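Local coordinates for molybdopterin synthase catalytic subunit (Helicobacter pylori, PDB 3RPF), which probably converts precursor Z into molybdopterin by inserting two sulfur atoms, delivered by the small MoaD subunit, to form its dithiolene group, at residues L17-A20 with Y21-A25; G83-L86 with I87-S91. All coordinates share one frame; numbering follows the deposited sequence.

Interaction 1: residues L17-A20 with Y21-A25; sequences LLKA and YQEEA
Tyr21 and Leu17 meet one turn apart on the inner face of helix 14-27, an alpha helix whose i to i+4 backbone bonds run through this whole segment. The tyrosine CG lies anti to its own carbonyl carbon (chi1 -73°), which swings the ring back along the helix towards the preceding turn. There CE2 packs 4.2 Å from Leu17 CB, and CD2 comes within 3.2 Å of Leu17 O, the ring standing oblique to that carbonyl. The same oxygen accepts the amide of Tyr21, with N and O 2.9 Å apart and an N-H...O angle of 160°. Beyond the helix the ring reaches Leu93 and Val95 of strand 90-98 and Phe33 of strand 32-39, so it is a buried element of the helix-sheet interface.

On the exposed side, Lys19 and Glu23 are set a turn apart with extended chains that cross at a slant. Lys19 leaves with CG anti to the backbone N (chi1 165°), which runs its extended chain past the carboxylate of Glu23. That carboxylate rests against a lysine methylene carbon, CE: Glu23 OE2 is 3.2 Å from Lys19 CE. The ammonium stays farther off, NZ being 4.3 Å from OE2, so the opposite charges probably attract without closing a salt bridge.

Leu18 and Gln22 face the second subunit, another copy of this protein, where Gln22 NE2 bonds Thr14 OG1. Glu24 instead extends towards the sheet, its two carboxylate oxygens divided between salt bridges to Lys77 and Lys28. A water joins this side chain to the preceding turn, donating to Glu24 OE1 at 2.6 Å and more weakly to Ala20 O at 3.3 Å.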
loop_
_atom_site.group_PDB
_atom_site.type_symbol
_atom_site.label_atom_id
_atom_site.label_comp_id
_atom_site.label_asym_id
_atom_site.label_seq_id
_atom_site.Cartn_x
_atom_site.Cartn_y
_atom_site.Cartn_z
ATOM N N LEU A 17 -5.697 -5.453 14.621
ATOM C CA LEU A 17 -6.221 -4.446 13.704
ATOM C C LEU A 17 -6.338 -4.981 12.274
ATOM O O LEU A 17 -7.341 -4.756 11.610
ATOM C CB LEU A 17 -5.341 -3.196 13.731
ATOM C CG LEU A 17 -5.293 -2.395 15.037
ATOM C CD1 LEU A 17 -4.117 -1.428 15.032
ATOM C CD2 LEU A 17 -6.602 -1.648 15.266
ATOM N N LEU A 18 -5.312 -5.685 11.806
ATOM C CA LEU A 18 -5.312 -6.209 10.439
ATOM C C LEU A 18 -6.416 -7.240 10.237
ATOM O O LEU A 18 -7.076 -7.259 9.200
ATOM C CB LEU A 18 -3.953 -6.816 10.098
ATOM C CG LEU A 18 -2.862 -5.825 9.691
ATOM C CD1 LEU A 18 -1.501 -6.484 9.695
ATOM C CD2 LEU A 18 -3.163 -5.246 8.329
ATOM N N LYS A 19 -6.609 -8.091 11.236
ATOM C CA LYS A 19 -7.660 -9.097 11.200
ATOM C C LYS A 19 -9.029 -8.439 11.098
ATOM O O LYS A 19 -9.845 -8.822 10.262
ATOM C CB LYS A 19 -7.600 -9.986 12.444
ATOM C CG LYS A 19 -8.857 -10.823 12.684
ATOM C CD LYS A 19 -9.029 -11.140 14.176
ATOM C CE LYS A 19 -10.231 -12.047 14.437
ATOM N NZ LYS A 19 -10.517 -12.191 15.897
ATOM N N ALA A 20 -9.279 -7.445 11.949
ATOM C CA ALA A 20 -10.569 -6.757 11.947
ATOM C C ALA A 20 -10.812 -6.062 10.624
ATOM O O ALA A 20 -11.918 -6.102 10.081
ATOM C CB ALA A 20 -10.653 -5.753 13.092
ATOM N N TYR A 21 -9.785 -5.404 10.102
ATOM C CA TYR A 21 -9.955 -4.684 8.845
ATOM C C TYR A 21 -10.304 -5.645 7.707
ATOM O O TYR A 21 -11.179 -5.356 6.889
ATOM C CB TYR A 21 -8.690 -3.901 8.508
ATOM C CG TYR A 21 -8.466 -2.680 9.371
ATOM C CD1 TYR A 21 -9.537 -1.951 9.882
ATOM C CD2 TYR A 21 -7.181 -2.253 9.675
ATOM C CE1 TYR A 21 -9.325 -0.822 10.670
ATOM C CE2 TYR A 21 -6.961 -1.130 10.464
ATOM C CZ TYR A 21 -8.038 -0.418 10.956
ATOM O OH TYR A 21 -7.813 0.698 11.741
ATOM N N GLN A 22 -9.621 -6.783 7.661
ATOM C CA GLN A 22 -9.846 -7.761 6.602
ATOM C C GLN A 22 -11.244 -8.326 6.672
ATOM O O GLN A 22 -11.904 -8.476 5.651
ATOM C CB GLN A 22 -8.842 -8.910 6.694
ATOM C CG GLN A 22 -7.648 -8.754 5.792
ATOM C CD GLN A 22 -6.590 -9.785 6.088
ATOM O OE1 GLN A 22 -5.800 -9.629 7.025
ATOM N NE2 GLN A 22 -6.575 -10.860 5.305
ATOM N N GLU A 23 -11.684 -8.658 7.881
ATOM C CA GLU A 23 -13.038 -9.153 8.079
ATOM C C GLU A 23 -14.042 -8.148 7.535
ATOM O O GLU A 23 -15.027 -8.522 6.903
ATOM C CB GLU A 23 -13.295 -9.451 9.554
ATOM C CG GLU A 23 -12.467 -10.618 10.084
ATOM C CD GLU A 23 -12.720 -10.904 11.552
ATOM O OE1 GLU A 23 -13.262 -10.016 12.251
ATOM O OE2 GLU A 23 -12.374 -12.018 12.007
ATOM N N GLU A 24 -13.785 -6.865 7.765
ATOM C CA GLU A 24 -14.639 -5.827 7.205
ATOM C C GLU A 24 -14.581 -5.876 5.679
ATOM O O GLU A 24 -15.605 -5.783 5.010
ATOM C CB GLU A 24 -14.234 -4.440 7.717
ATOM C CG GLU A 24 -15.181 -3.318 7.279
ATOM C CD GLU A 24 -14.763 -1.956 7.820
ATOM O OE1 GLU A 24 -14.050 -1.916 8.846
ATOM O OE2 GLU A 24 -15.146 -0.923 7.224
ATOM N N ALA A 25 -13.380 -6.050 5.134
ATOM C CA ALA A 25 -13.198 -6.083 3.690
ATOM C C ALA A 25 -14.068 -7.181 3.092
ATOM O O ALA A 25 -14.750 -6.977 2.086
ATOM C CB ALA A 25 -11.723 -6.315 3.341
HETATM O O HOH W 1 -13.246 -3.150 10.938
#

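Interaction 2: residues G83-L86 with I87-S91; sequences GDVL and IGQSS
Val85 and Leu86 pack against Gln89 where the chain reverses through a type II beta turn, Leu86 to Gln89, on its way from strand 84-86 into strand 90-98. Ahead of them, the chain turns a corner at Gly83 between the two sheets. Asp84 leads away from the turn and bonds Ser50 through OD1. Val85 lays CG1, the branch anti to its backbone N, over Gln89 CB at 3.7 Å and Ser90 O at 3.8 Å, and also packs on Val40 and Phe51.

Leu86 is held to Gln89 through the backbone: its carbonyl oxygen takes the amide of Gln89, N to O 2.9 Å. In the conformer described, one of two for this glutamine, Leu86 N also donates to Gln89 OE1 at 3.2 Å, approaching well out of the amide plane, tilted by 33°. The glutamine reaches that N-H because CG stands anti to the carbonyl carbon (chi1 -58°) and the chain then runs extended beside the leucine, both pointing the same way, with OE1 3.8 Å from Leu86 CB. Gly88, third in the turn, has the positive phi that this position of a type II turn calls for.

The turn sits against Val40, a probable substrate-binding residue: Ile87 packs on it, and Gly88 and Gln89 share backbone bonds with it. Past the bend, Ser91 OG bonds Gly74 O of the molybdopterin converting factor chain. The backbone bond from Gln89 N to Leu86 O thus closes the turn, whereas the second closure, through OE1, is probably only part-time.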
loop_
_atom_site.group_PDB
_atom_site.type_symbol
_atom_site.label_atom_id
_atom_site.label_comp_id
_atom_site.label_asym_id
_atom_site.label_seq_id
_atom_site.Cartn_x
_atom_site.Cartn_y
_atom_site.Cartn_z
ATOM N N GLY A 83 2.091 8.208 23.117
ATOM C CA GLY A 83 3.079 7.863 24.124
ATOM C C GLY A 83 4.184 6.983 23.564
ATOM O O GLY A 83 4.517 7.083 22.377
ATOM N N ASP A 84 4.748 6.119 24.406
ATOM C CA ASP A 84 5.950 5.375 24.055
ATOM C C ASP A 84 5.670 4.156 23.185
ATOM O O ASP A 84 4.705 3.428 23.407
ATOM C CB ASP A 84 6.690 4.916 25.313
ATOM C CG ASP A 84 7.156 6.074 26.169
ATOM O OD1 ASP A 84 7.042 7.231 25.709
ATOM O OD2 ASP A 84 7.638 5.827 27.295
ATOM N N VAL A 85 6.512 3.980 22.179
ATOM C CA VAL A 85 6.527 2.808 21.336
ATOM C C VAL A 85 7.973 2.335 21.182
ATOM O O VAL A 85 8.817 3.060 20.711
ATOM C CB VAL A 85 5.910 3.117 19.977
ATOM C CG1 VAL A 85 5.740 1.887 19.177
ATOM C CG2 VAL A 85 4.615 3.853 20.145
ATOM N N LEU A 86 8.242 1.109 21.575
ATOM C CA LEU A 86 9.584 0.569 21.535
ATOM C C LEU A 86 10.012 0.033 20.168
ATOM O O LEU A 86 9.190 -0.226 19.320
ATOM C CB LEU A 86 9.754 -0.502 22.605
ATOM C CG LEU A 86 9.261 -0.146 23.999
ATOM C CD1 LEU A 86 9.465 -1.286 24.944
ATOM C CD2 LEU A 86 9.893 1.100 24.519
ATOM N N ILE A 87 11.309 -0.177 20.008
ATOM C CA ILE A 87 11.880 -0.655 18.768
ATOM C C ILE A 87 11.223 -1.960 18.426
ATOM O O ILE A 87 11.028 -2.789 19.272
ATOM C CB ILE A 87 13.342 -1.025 18.962
ATOM C CG1 ILE A 87 14.208 0.207 19.174
ATOM C CG2 ILE A 87 13.795 -1.917 17.840
ATOM C CD1 ILE A 87 13.932 1.293 18.227
ATOM N N GLY A 88 10.891 -2.133 17.162
ATOM C CA GLY A 88 10.234 -3.334 16.694
ATOM C C GLY A 88 8.718 -3.268 16.752
ATOM O O GLY A 88 8.037 -4.111 16.154
ATOM N N GLN A 89 8.177 -2.282 17.463
ATOM C CA GLN A 89 6.726 -2.153 17.612
ATOM C C GLN A 89 6.143 -1.158 16.610
ATOM O O GLN A 89 6.852 -0.275 16.116
ATOM C CB GLN A 89 6.359 -1.744 19.045
ATOM C CG GLN A 89 6.859 -2.711 20.109
ATOM C CD GLN A 89 6.272 -2.440 21.483
ATOM O OE1 GLN A 89 6.120 -1.286 21.900
ATOM N NE2 GLN A 89 5.944 -3.509 22.200
ATOM N N SER A 90 4.850 -1.297 16.322
ATOM C CA SER A 90 4.189 -0.457 15.322
ATOM C C SER A 90 3.532 0.770 15.929
ATOM O O SER A 90 2.921 0.700 16.994
ATOM C CB SER A 90 3.148 -1.275 14.542
ATOM O OG SER A 90 3.731 -2.456 14.013
ATOM N N SER A 91 3.638 1.899 15.241
ATOM C CA SER A 91 3.146 3.154 15.808
ATOM C C SER A 91 2.036 3.752 14.964
ATOM O O SER A 91 1.350 4.683 15.395
ATOM C CB SER A 91 4.289 4.153 15.910
ATOM O OG SER A 91 4.818 4.431 14.626
#

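Interactions 1 and 2 lie in series along the chain, with centres about 21 Å apart and nearest atoms about 7 Å apart, and do not touch. Strand 90-98 connects them: interaction 2 leads into its start, while Tyr21 and Glu24 of interaction 1 pack on Leu93, Val95 and Met97 farther along. Leu18, Gln22 and Ala25 meet the second copy of this protein, whereas Ser91 meets the molybdopterin converting factor chain. Of the probable substrate-binding residues, Val40 and Lys123 lie near interaction 2, their side chains about 4 Å from that of Ile87 and about 7 Å from that of Ser91; that of Ile39 is about 9 Å from the Leu18 side chain.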